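Putative D-alanine N-acetyltransferase of GNAT family (Desulfovibrio desulfuricans subsp. desulfuricans, PDB 2R7H) probably transfers an acyl group, most likely acetyl from acetyl-CoA, to an acceptor that remains unproven. Local coordinates at residues 30-35 with 50-56; 80-86 with 97-103. The contacts are given in a common frame with arbitrary orientation. Residues are numbered along the deposited sequence.

Contact 1 (30-35 with 50-56) clips together the two consecutive helices near the start of the GNAT fold, and contact 2 (80-86 with 97-103) joins the two strands of an antiparallel hairpin beneath them, close to the centre of the chain. The hairpin is buried and held by a ladder of backbone hydrogen bonds; the helix pair is only partly buried, its apolar side turned to the sheet and its outer edge closed by a salt bridge. The two contacts touch directly, their centres about 11 Å apart: V34 CG1 lies 3.1 Å from Y82 OH, L55 CD1 3.5 Å from C84 SG, and A52 CA 3.6 Å from W99 CZ2.

Contact 1 (30-35 with 50-56); sequences DALLVR and DVAQELV
V56 (chi1 t) lays its side chain over the first turn of helix 30-35: CG1 sits 3.4 Å from A31 N and 4.0 Å from A31 CB, while CG2 meets V34 CG2 at 3.8 Å. Both segments are helical, 50-56 loosening at V56 (N weakly bonded to Q53 O), and run nearly antiparallel at 156°, axes 8.4 Å apart at closest. The register point is A31 opposite Q53, CA to CA 5.1 Å, and Q53 CG comes within 3.4 Å of A31 O. This is the antiparallel helix pair that connects strands 21-23 and 69-75, as in GNAT folds; its inner side, with V34 (chi1 t) and A52 in touch at CG1 to CB 4.3 Å, rests on Y82 of strand 78-87. Toward the outside, R35 stretches out, chi1 to chi3 all t; NH1 donates to Q53 OE1 at 3.1 Å and D50 OD1 at 2.9 Å. NH2 also reaches D50 OD1 at 3.1 Å, completing the salt bridge; NE pairs with E39.

Contact 2 (80-86 with 97-103); sequences AGYACYG and LYWIAVA
A classic beta bulge breaks the register: Y98 and W99 both stand opposite C84, whose O accepts from Y98 N at 2.8 Å and, weakly, from W99 N at 3.4 Å. Y98, at phi/psi -73/-53, is not extended. Away from the bulge the strands pair antiparallel (178°), G81 with V102, A83 with I100 and, beyond it, Y85 with L97 as non-hydrogen-bonded pairs. Y82 and A101 form a hydrogen-bonded pair, each N to the other's O at 2.8 Å; C84 N to W99 O is 3.0 Å, A103 N to A80 O 2.9 Å. Y82 and W99, both chi1 p, converge, W99 NE1 donating to Y82 OH at 2.8 Å. A bulge in this strand is a hallmark of GNAT enzymes, accompanying its parting from the parallel neighbour (130-136) at the acetyl-CoA site, probably here too; Y98 and W99 line a pocket holding 2-ethoxyethanol. Helices 30-41 and 46-61 cover the Y82 and W99 face, helix 111-125 the A83 and Y85 face, and strand 69-75 flanks strand 78-87.

Contact 1 (30-35 with 50-56)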
loop_
_atom_site.group_PDB
_atom_site.type_symbol
_atom_site.label_atom_id
_atom_site.label_comp_id
_atom_site.label_asym_id
_atom_site.label_seq_id
_atom_site.Cartn_x
_atom_site.Cartn_y
_atom_site.Cartn_z
ATOM N N ASP B 30 3.206 4.754 24.963
ATOM C CA ASP B 30 3.870 4.754 23.654
ATOM C C ASP B 30 3.386 5.666 22.517
ATOM O O ASP B 30 4.227 6.202 21.772
ATOM C CB ASP B 30 3.964 3.310 23.131
ATOM C CG ASP B 30 4.817 2.401 24.023
ATOM O OD1 ASP B 30 5.721 2.871 24.757
ATOM O OD2 ASP B 30 4.581 1.180 23.964
ATOM N N ALA B 31 2.069 5.802 22.373
ATOM C CA ALA B 31 1.457 6.644 21.331
ATOM C C ALA B 31 2.014 8.071 21.348
ATOM O O ALA B 31 2.418 8.590 20.308
ATOM C CB ALA B 31 -0.055 6.677 21.500
ATOM N N LEU B 32 2.073 8.677 22.529
ATOM C CA LEU B 32 2.593 10.032 22.658
ATOM C C LEU B 32 4.135 10.067 22.589
ATOM O O LEU B 32 4.692 11.014 22.033
ATOM C CB LEU B 32 2.090 10.691 23.935
ATOM C CG LEU B 32 2.209 12.213 23.914
ATOM C CD1 LEU B 32 1.286 12.784 22.811
ATOM C CD2 LEU B 32 1.856 12.815 25.291
ATOM N N LEU B 33 4.813 9.046 23.143
ATOM C CA LEU B 33 6.290 8.948 23.106
ATOM C C LEU B 33 6.747 8.826 21.669
ATOM O O LEU B 33 7.764 9.416 21.295
ATOM C CB LEU B 33 6.816 7.763 23.945
ATOM C CG LEU B 33 6.694 7.841 25.463
ATOM C CD1 LEU B 33 6.895 6.496 26.125
ATOM C CD2 LEU B 33 7.653 8.886 26.026
ATOM N N VAL B 34 6.017 8.027 20.883
ATOM C CA VAL B 34 6.300 7.850 19.455
ATOM C C VAL B 34 6.119 9.180 18.725
ATOM O O VAL B 34 6.972 9.583 17.906
ATOM C CB VAL B 34 5.413 6.767 18.831
ATOM C CG1 VAL B 34 5.308 6.930 17.310
ATOM C CG2 VAL B 34 5.923 5.376 19.265
ATOM N N ARG B 35 5.021 9.859 19.032
ATOM C CA ARG B 35 4.760 11.154 18.398
ATOM C C ARG B 35 5.924 12.089 18.660
ATOM O O ARG B 35 6.451 12.658 17.721
ATOM C CB ARG B 35 3.481 11.798 18.886
ATOM C CG ARG B 35 3.085 12.929 17.949
ATOM C CD ARG B 35 1.980 13.789 18.438
ATOM N NE ARG B 35 1.748 14.770 17.380
ATOM C CZ ARG B 35 0.953 14.615 16.321
ATOM N NH1 ARG B 35 0.192 13.547 16.209
ATOM N NH2 ARG B 35 0.880 15.594 15.393
ATOM N N ASP B 50 0.746 12.387 12.881
ATOM C CA ASP B 50 -0.579 11.854 13.254
ATOM C C ASP B 50 -0.688 10.403 12.867
ATOM O O ASP B 50 -1.250 9.604 13.616
ATOM C CB ASP B 50 -1.732 12.570 12.533
ATOM C CG ASP B 50 -1.915 14.016 12.934
ATOM O OD1 ASP B 50 -1.659 14.366 14.090
ATOM O OD2 ASP B 50 -2.411 14.792 12.082
ATOM N N VAL B 51 -0.200 10.084 11.672
ATOM C CA VAL B 51 -0.205 8.707 11.190
ATOM C C VAL B 51 0.657 7.870 12.165
ATOM O O VAL B 51 0.167 6.886 12.726
ATOM C CB VAL B 51 0.300 8.574 9.706
ATOM C CG1 VAL B 51 0.397 7.098 9.292
ATOM C CG2 VAL B 51 -0.614 9.351 8.747
ATOM N N ALA B 52 1.890 8.325 12.417
ATOM C CA ALA B 52 2.821 7.642 13.329
ATOM C C ALA B 52 2.160 7.276 14.655
ATOM O O ALA B 52 2.248 6.129 15.093
ATOM C CB ALA B 52 4.079 8.479 13.540
ATOM N N GLN B 53 1.432 8.221 15.242
ATOM C CA GLN B 53 0.735 7.997 16.504
ATOM C C GLN B 53 -0.497 7.099 16.361
ATOM O O GLN B 53 -0.756 6.277 17.249
ATOM C CB GLN B 53 0.318 9.332 17.121
ATOM C CG GLN B 53 -0.380 9.195 18.488
ATOM C CD GLN B 53 -0.764 10.523 19.097
ATOM O OE1 GLN B 53 -0.513 11.573 18.528
ATOM N NE2 GLN B 53 -1.390 10.475 20.263
ATOM N N GLU B 54 -1.243 7.254 15.263
ATOM C CA GLU B 54 -2.465 6.462 15.026
ATOM C C GLU B 54 -2.180 4.961 14.966
ATOM O O GLU B 54 -2.955 4.167 15.517
ATOM C CB GLU B 54 -3.200 6.933 13.762
ATOM N N LEU B 55 -1.071 4.579 14.322
ATOM C CA LEU B 55 -0.654 3.169 14.230
ATOM C C LEU B 55 -0.437 2.543 15.614
ATOM O O LEU B 55 -0.725 1.372 15.803
ATOM C CB LEU B 55 0.639 3.033 13.426
ATOM C CG LEU B 55 0.661 3.440 11.948
ATOM C CD1 LEU B 55 2.054 3.271 11.351
ATOM C CD2 LEU B 55 -0.351 2.663 11.132
ATOM N N VAL B 56 0.098 3.321 16.559
ATOM C CA VAL B 56 0.341 2.844 17.912
ATOM C C VAL B 56 -0.999 2.689 18.640
ATOM O O VAL B 56 -1.192 1.735 19.404
ATOM C CB VAL B 56 1.287 3.771 18.695
ATOM C CG1 VAL B 56 1.441 3.280 20.115
ATOM C CG2 VAL B 56 2.657 3.861 18.009
#

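Contact 2 (80-86 with 97-103)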
loop_
_atom_site.group_PDB
_atom_site.type_symbol
_atom_site.label_atom_id
_atom_site.label_comp_id
_atom_site.label_asym_id
_atom_site.label_seq_id
_atom_site.Cartn_x
_atom_site.Cartn_y
_atom_site.Cartn_z
ATOM N N ALA B 80 14.492 6.153 23.027
ATOM C CA ALA B 80 15.587 6.630 22.163
ATOM C C ALA B 80 15.196 6.620 20.665
ATOM O O ALA B 80 15.677 7.431 19.867
ATOM C CB ALA B 80 16.814 5.778 22.401
ATOM N N GLY B 81 14.305 5.701 20.309
ATOM C CA GLY B 81 13.824 5.559 18.950
ATOM C C GLY B 81 12.963 4.315 18.785
ATOM O O GLY B 81 12.669 3.603 19.744
ATOM N N TYR B 82 12.510 4.072 17.566
ATOM C CA TYR B 82 11.672 2.903 17.328
ATOM C C TYR B 82 11.551 2.614 15.845
ATOM O O TYR B 82 11.914 3.452 15.001
ATOM C CB TYR B 82 10.258 3.079 17.932
ATOM C CG TYR B 82 9.284 3.839 17.082
ATOM C CD1 TYR B 82 9.467 5.182 16.799
ATOM C CD2 TYR B 82 8.139 3.225 16.605
ATOM C CE1 TYR B 82 8.580 5.872 15.994
ATOM C CE2 TYR B 82 7.248 3.901 15.808
ATOM C CZ TYR B 82 7.471 5.216 15.503
ATOM O OH TYR B 82 6.554 5.878 14.727
ATOM N N ALA B 83 11.045 1.419 15.552
ATOM C CA ALA B 83 10.789 0.964 14.178
ATOM C C ALA B 83 9.317 0.507 14.157
ATOM O O ALA B 83 8.817 -0.015 15.158
ATOM C CB ALA B 83 11.660 -0.146 13.821
ATOM N N CYS B 84 8.643 0.742 13.043
ATOM C CA CYS B 84 7.243 0.386 12.813
ATOM C C CYS B 84 7.264 -0.465 11.523
ATOM O O CYS B 84 7.888 -0.101 10.497
ATOM C CB CYS B 84 6.373 1.640 12.616
ATOM S SG CYS B 84 4.647 1.150 12.351
ATOM N N TYR B 85 6.627 -1.619 11.556
ATOM C CA TYR B 85 6.630 -2.498 10.386
ATOM C C TYR B 85 5.443 -3.455 10.413
ATOM O O TYR B 85 4.720 -3.513 11.375
ATOM C CB TYR B 85 7.968 -3.290 10.335
ATOM C CG TYR B 85 8.069 -4.383 11.345
ATOM C CD1 TYR B 85 8.438 -4.140 12.648
ATOM C CD2 TYR B 85 7.726 -5.692 10.992
ATOM C CE1 TYR B 85 8.477 -5.172 13.553
ATOM C CE2 TYR B 85 7.780 -6.695 11.858
ATOM C CZ TYR B 85 8.143 -6.451 13.137
ATOM O OH TYR B 85 8.153 -7.509 13.986
ATOM N N GLY B 86 5.255 -4.229 9.344
ATOM C CA GLY B 86 4.135 -5.158 9.344
ATOM C C GLY B 86 4.042 -6.021 8.121
ATOM O O GLY B 86 4.689 -5.752 7.120
ATOM N N LEU B 97 8.697 -2.266 6.004
ATOM C CA LEU B 97 9.265 -1.458 7.087
ATOM C C LEU B 97 8.658 -0.076 6.826
ATOM O O LEU B 97 8.961 0.520 5.813
ATOM C CB LEU B 97 10.809 -1.347 6.980
ATOM C CG LEU B 97 11.497 -0.458 8.057
ATOM C CD1 LEU B 97 11.276 -0.971 9.533
ATOM C CD2 LEU B 97 12.999 -0.383 7.715
ATOM N N TYR B 98 7.790 0.411 7.707
ATOM C CA TYR B 98 7.121 1.720 7.552
ATOM C C TYR B 98 8.145 2.833 7.827
ATOM O O TYR B 98 8.343 3.693 6.964
ATOM C CB TYR B 98 5.775 1.733 8.336
ATOM C CG TYR B 98 4.844 0.558 7.885
ATOM C CD1 TYR B 98 4.480 0.429 6.551
ATOM C CD2 TYR B 98 4.272 -0.359 8.786
ATOM C CE1 TYR B 98 3.662 -0.629 6.086
ATOM C CE2 TYR B 98 3.423 -1.442 8.328
ATOM C CZ TYR B 98 3.122 -1.570 6.964
ATOM O OH TYR B 98 2.285 -2.593 6.403
ATOM N N TRP B 99 8.845 2.796 8.968
ATOM C CA TRP B 99 9.967 3.736 9.227
ATOM C C TRP B 99 10.718 3.369 10.484
ATOM O O TRP B 99 10.254 2.535 11.266
ATOM C CB TRP B 99 9.563 5.245 9.290
ATOM C CG TRP B 99 8.462 5.414 10.195
ATOM C CD1 TRP B 99 8.523 5.412 11.545
ATOM C CD2 TRP B 99 7.080 5.564 9.844
ATOM N NE1 TRP B 99 7.276 5.534 12.052
ATOM C CE2 TRP B 99 6.367 5.632 11.036
ATOM C CE3 TRP B 99 6.380 5.618 8.636
ATOM C CZ2 TRP B 99 4.996 5.785 11.080
ATOM C CZ3 TRP B 99 5.021 5.759 8.678
ATOM C CH2 TRP B 99 4.340 5.859 9.896
ATOM N N ILE B 100 11.939 3.886 10.564
ATOM C CA ILE B 100 12.761 3.780 11.729
ATOM C C ILE B 100 12.975 5.259 12.139
ATOM O O ILE B 100 13.457 6.028 11.331
ATOM C CB ILE B 100 14.105 3.098 11.504
ATOM C CG1 ILE B 100 13.895 1.657 11.064
ATOM C CG2 ILE B 100 14.919 3.096 12.851
ATOM C CD1 ILE B 100 15.155 0.916 10.785
ATOM N N ALA B 101 12.568 5.656 13.345
ATOM C CA ALA B 101 12.765 7.040 13.846
ATOM C C ALA B 101 13.614 7.002 15.125
ATOM O O ALA B 101 13.296 6.290 16.067
ATOM C CB ALA B 101 11.391 7.738 14.117
ATOM N N VAL B 102 14.694 7.783 15.150
ATOM C CA VAL B 102 15.610 7.903 16.308
ATOM C C VAL B 102 15.673 9.378 16.736
ATOM O O VAL B 102 15.786 10.262 15.873
ATOM C CB VAL B 102 17.025 7.412 15.937
ATOM C CG1 VAL B 102 18.060 7.764 17.015
ATOM C CG2 VAL B 102 16.998 5.878 15.687
ATOM N N ALA B 103 15.611 9.639 18.044
ATOM C CA ALA B 103 15.684 11.016 18.577
ATOM C C ALA B 103 17.039 11.638 18.172
ATOM O O ALA B 103 18.021 10.907 18.062
ATOM C CB ALA B 103 15.525 11.013 20.057
#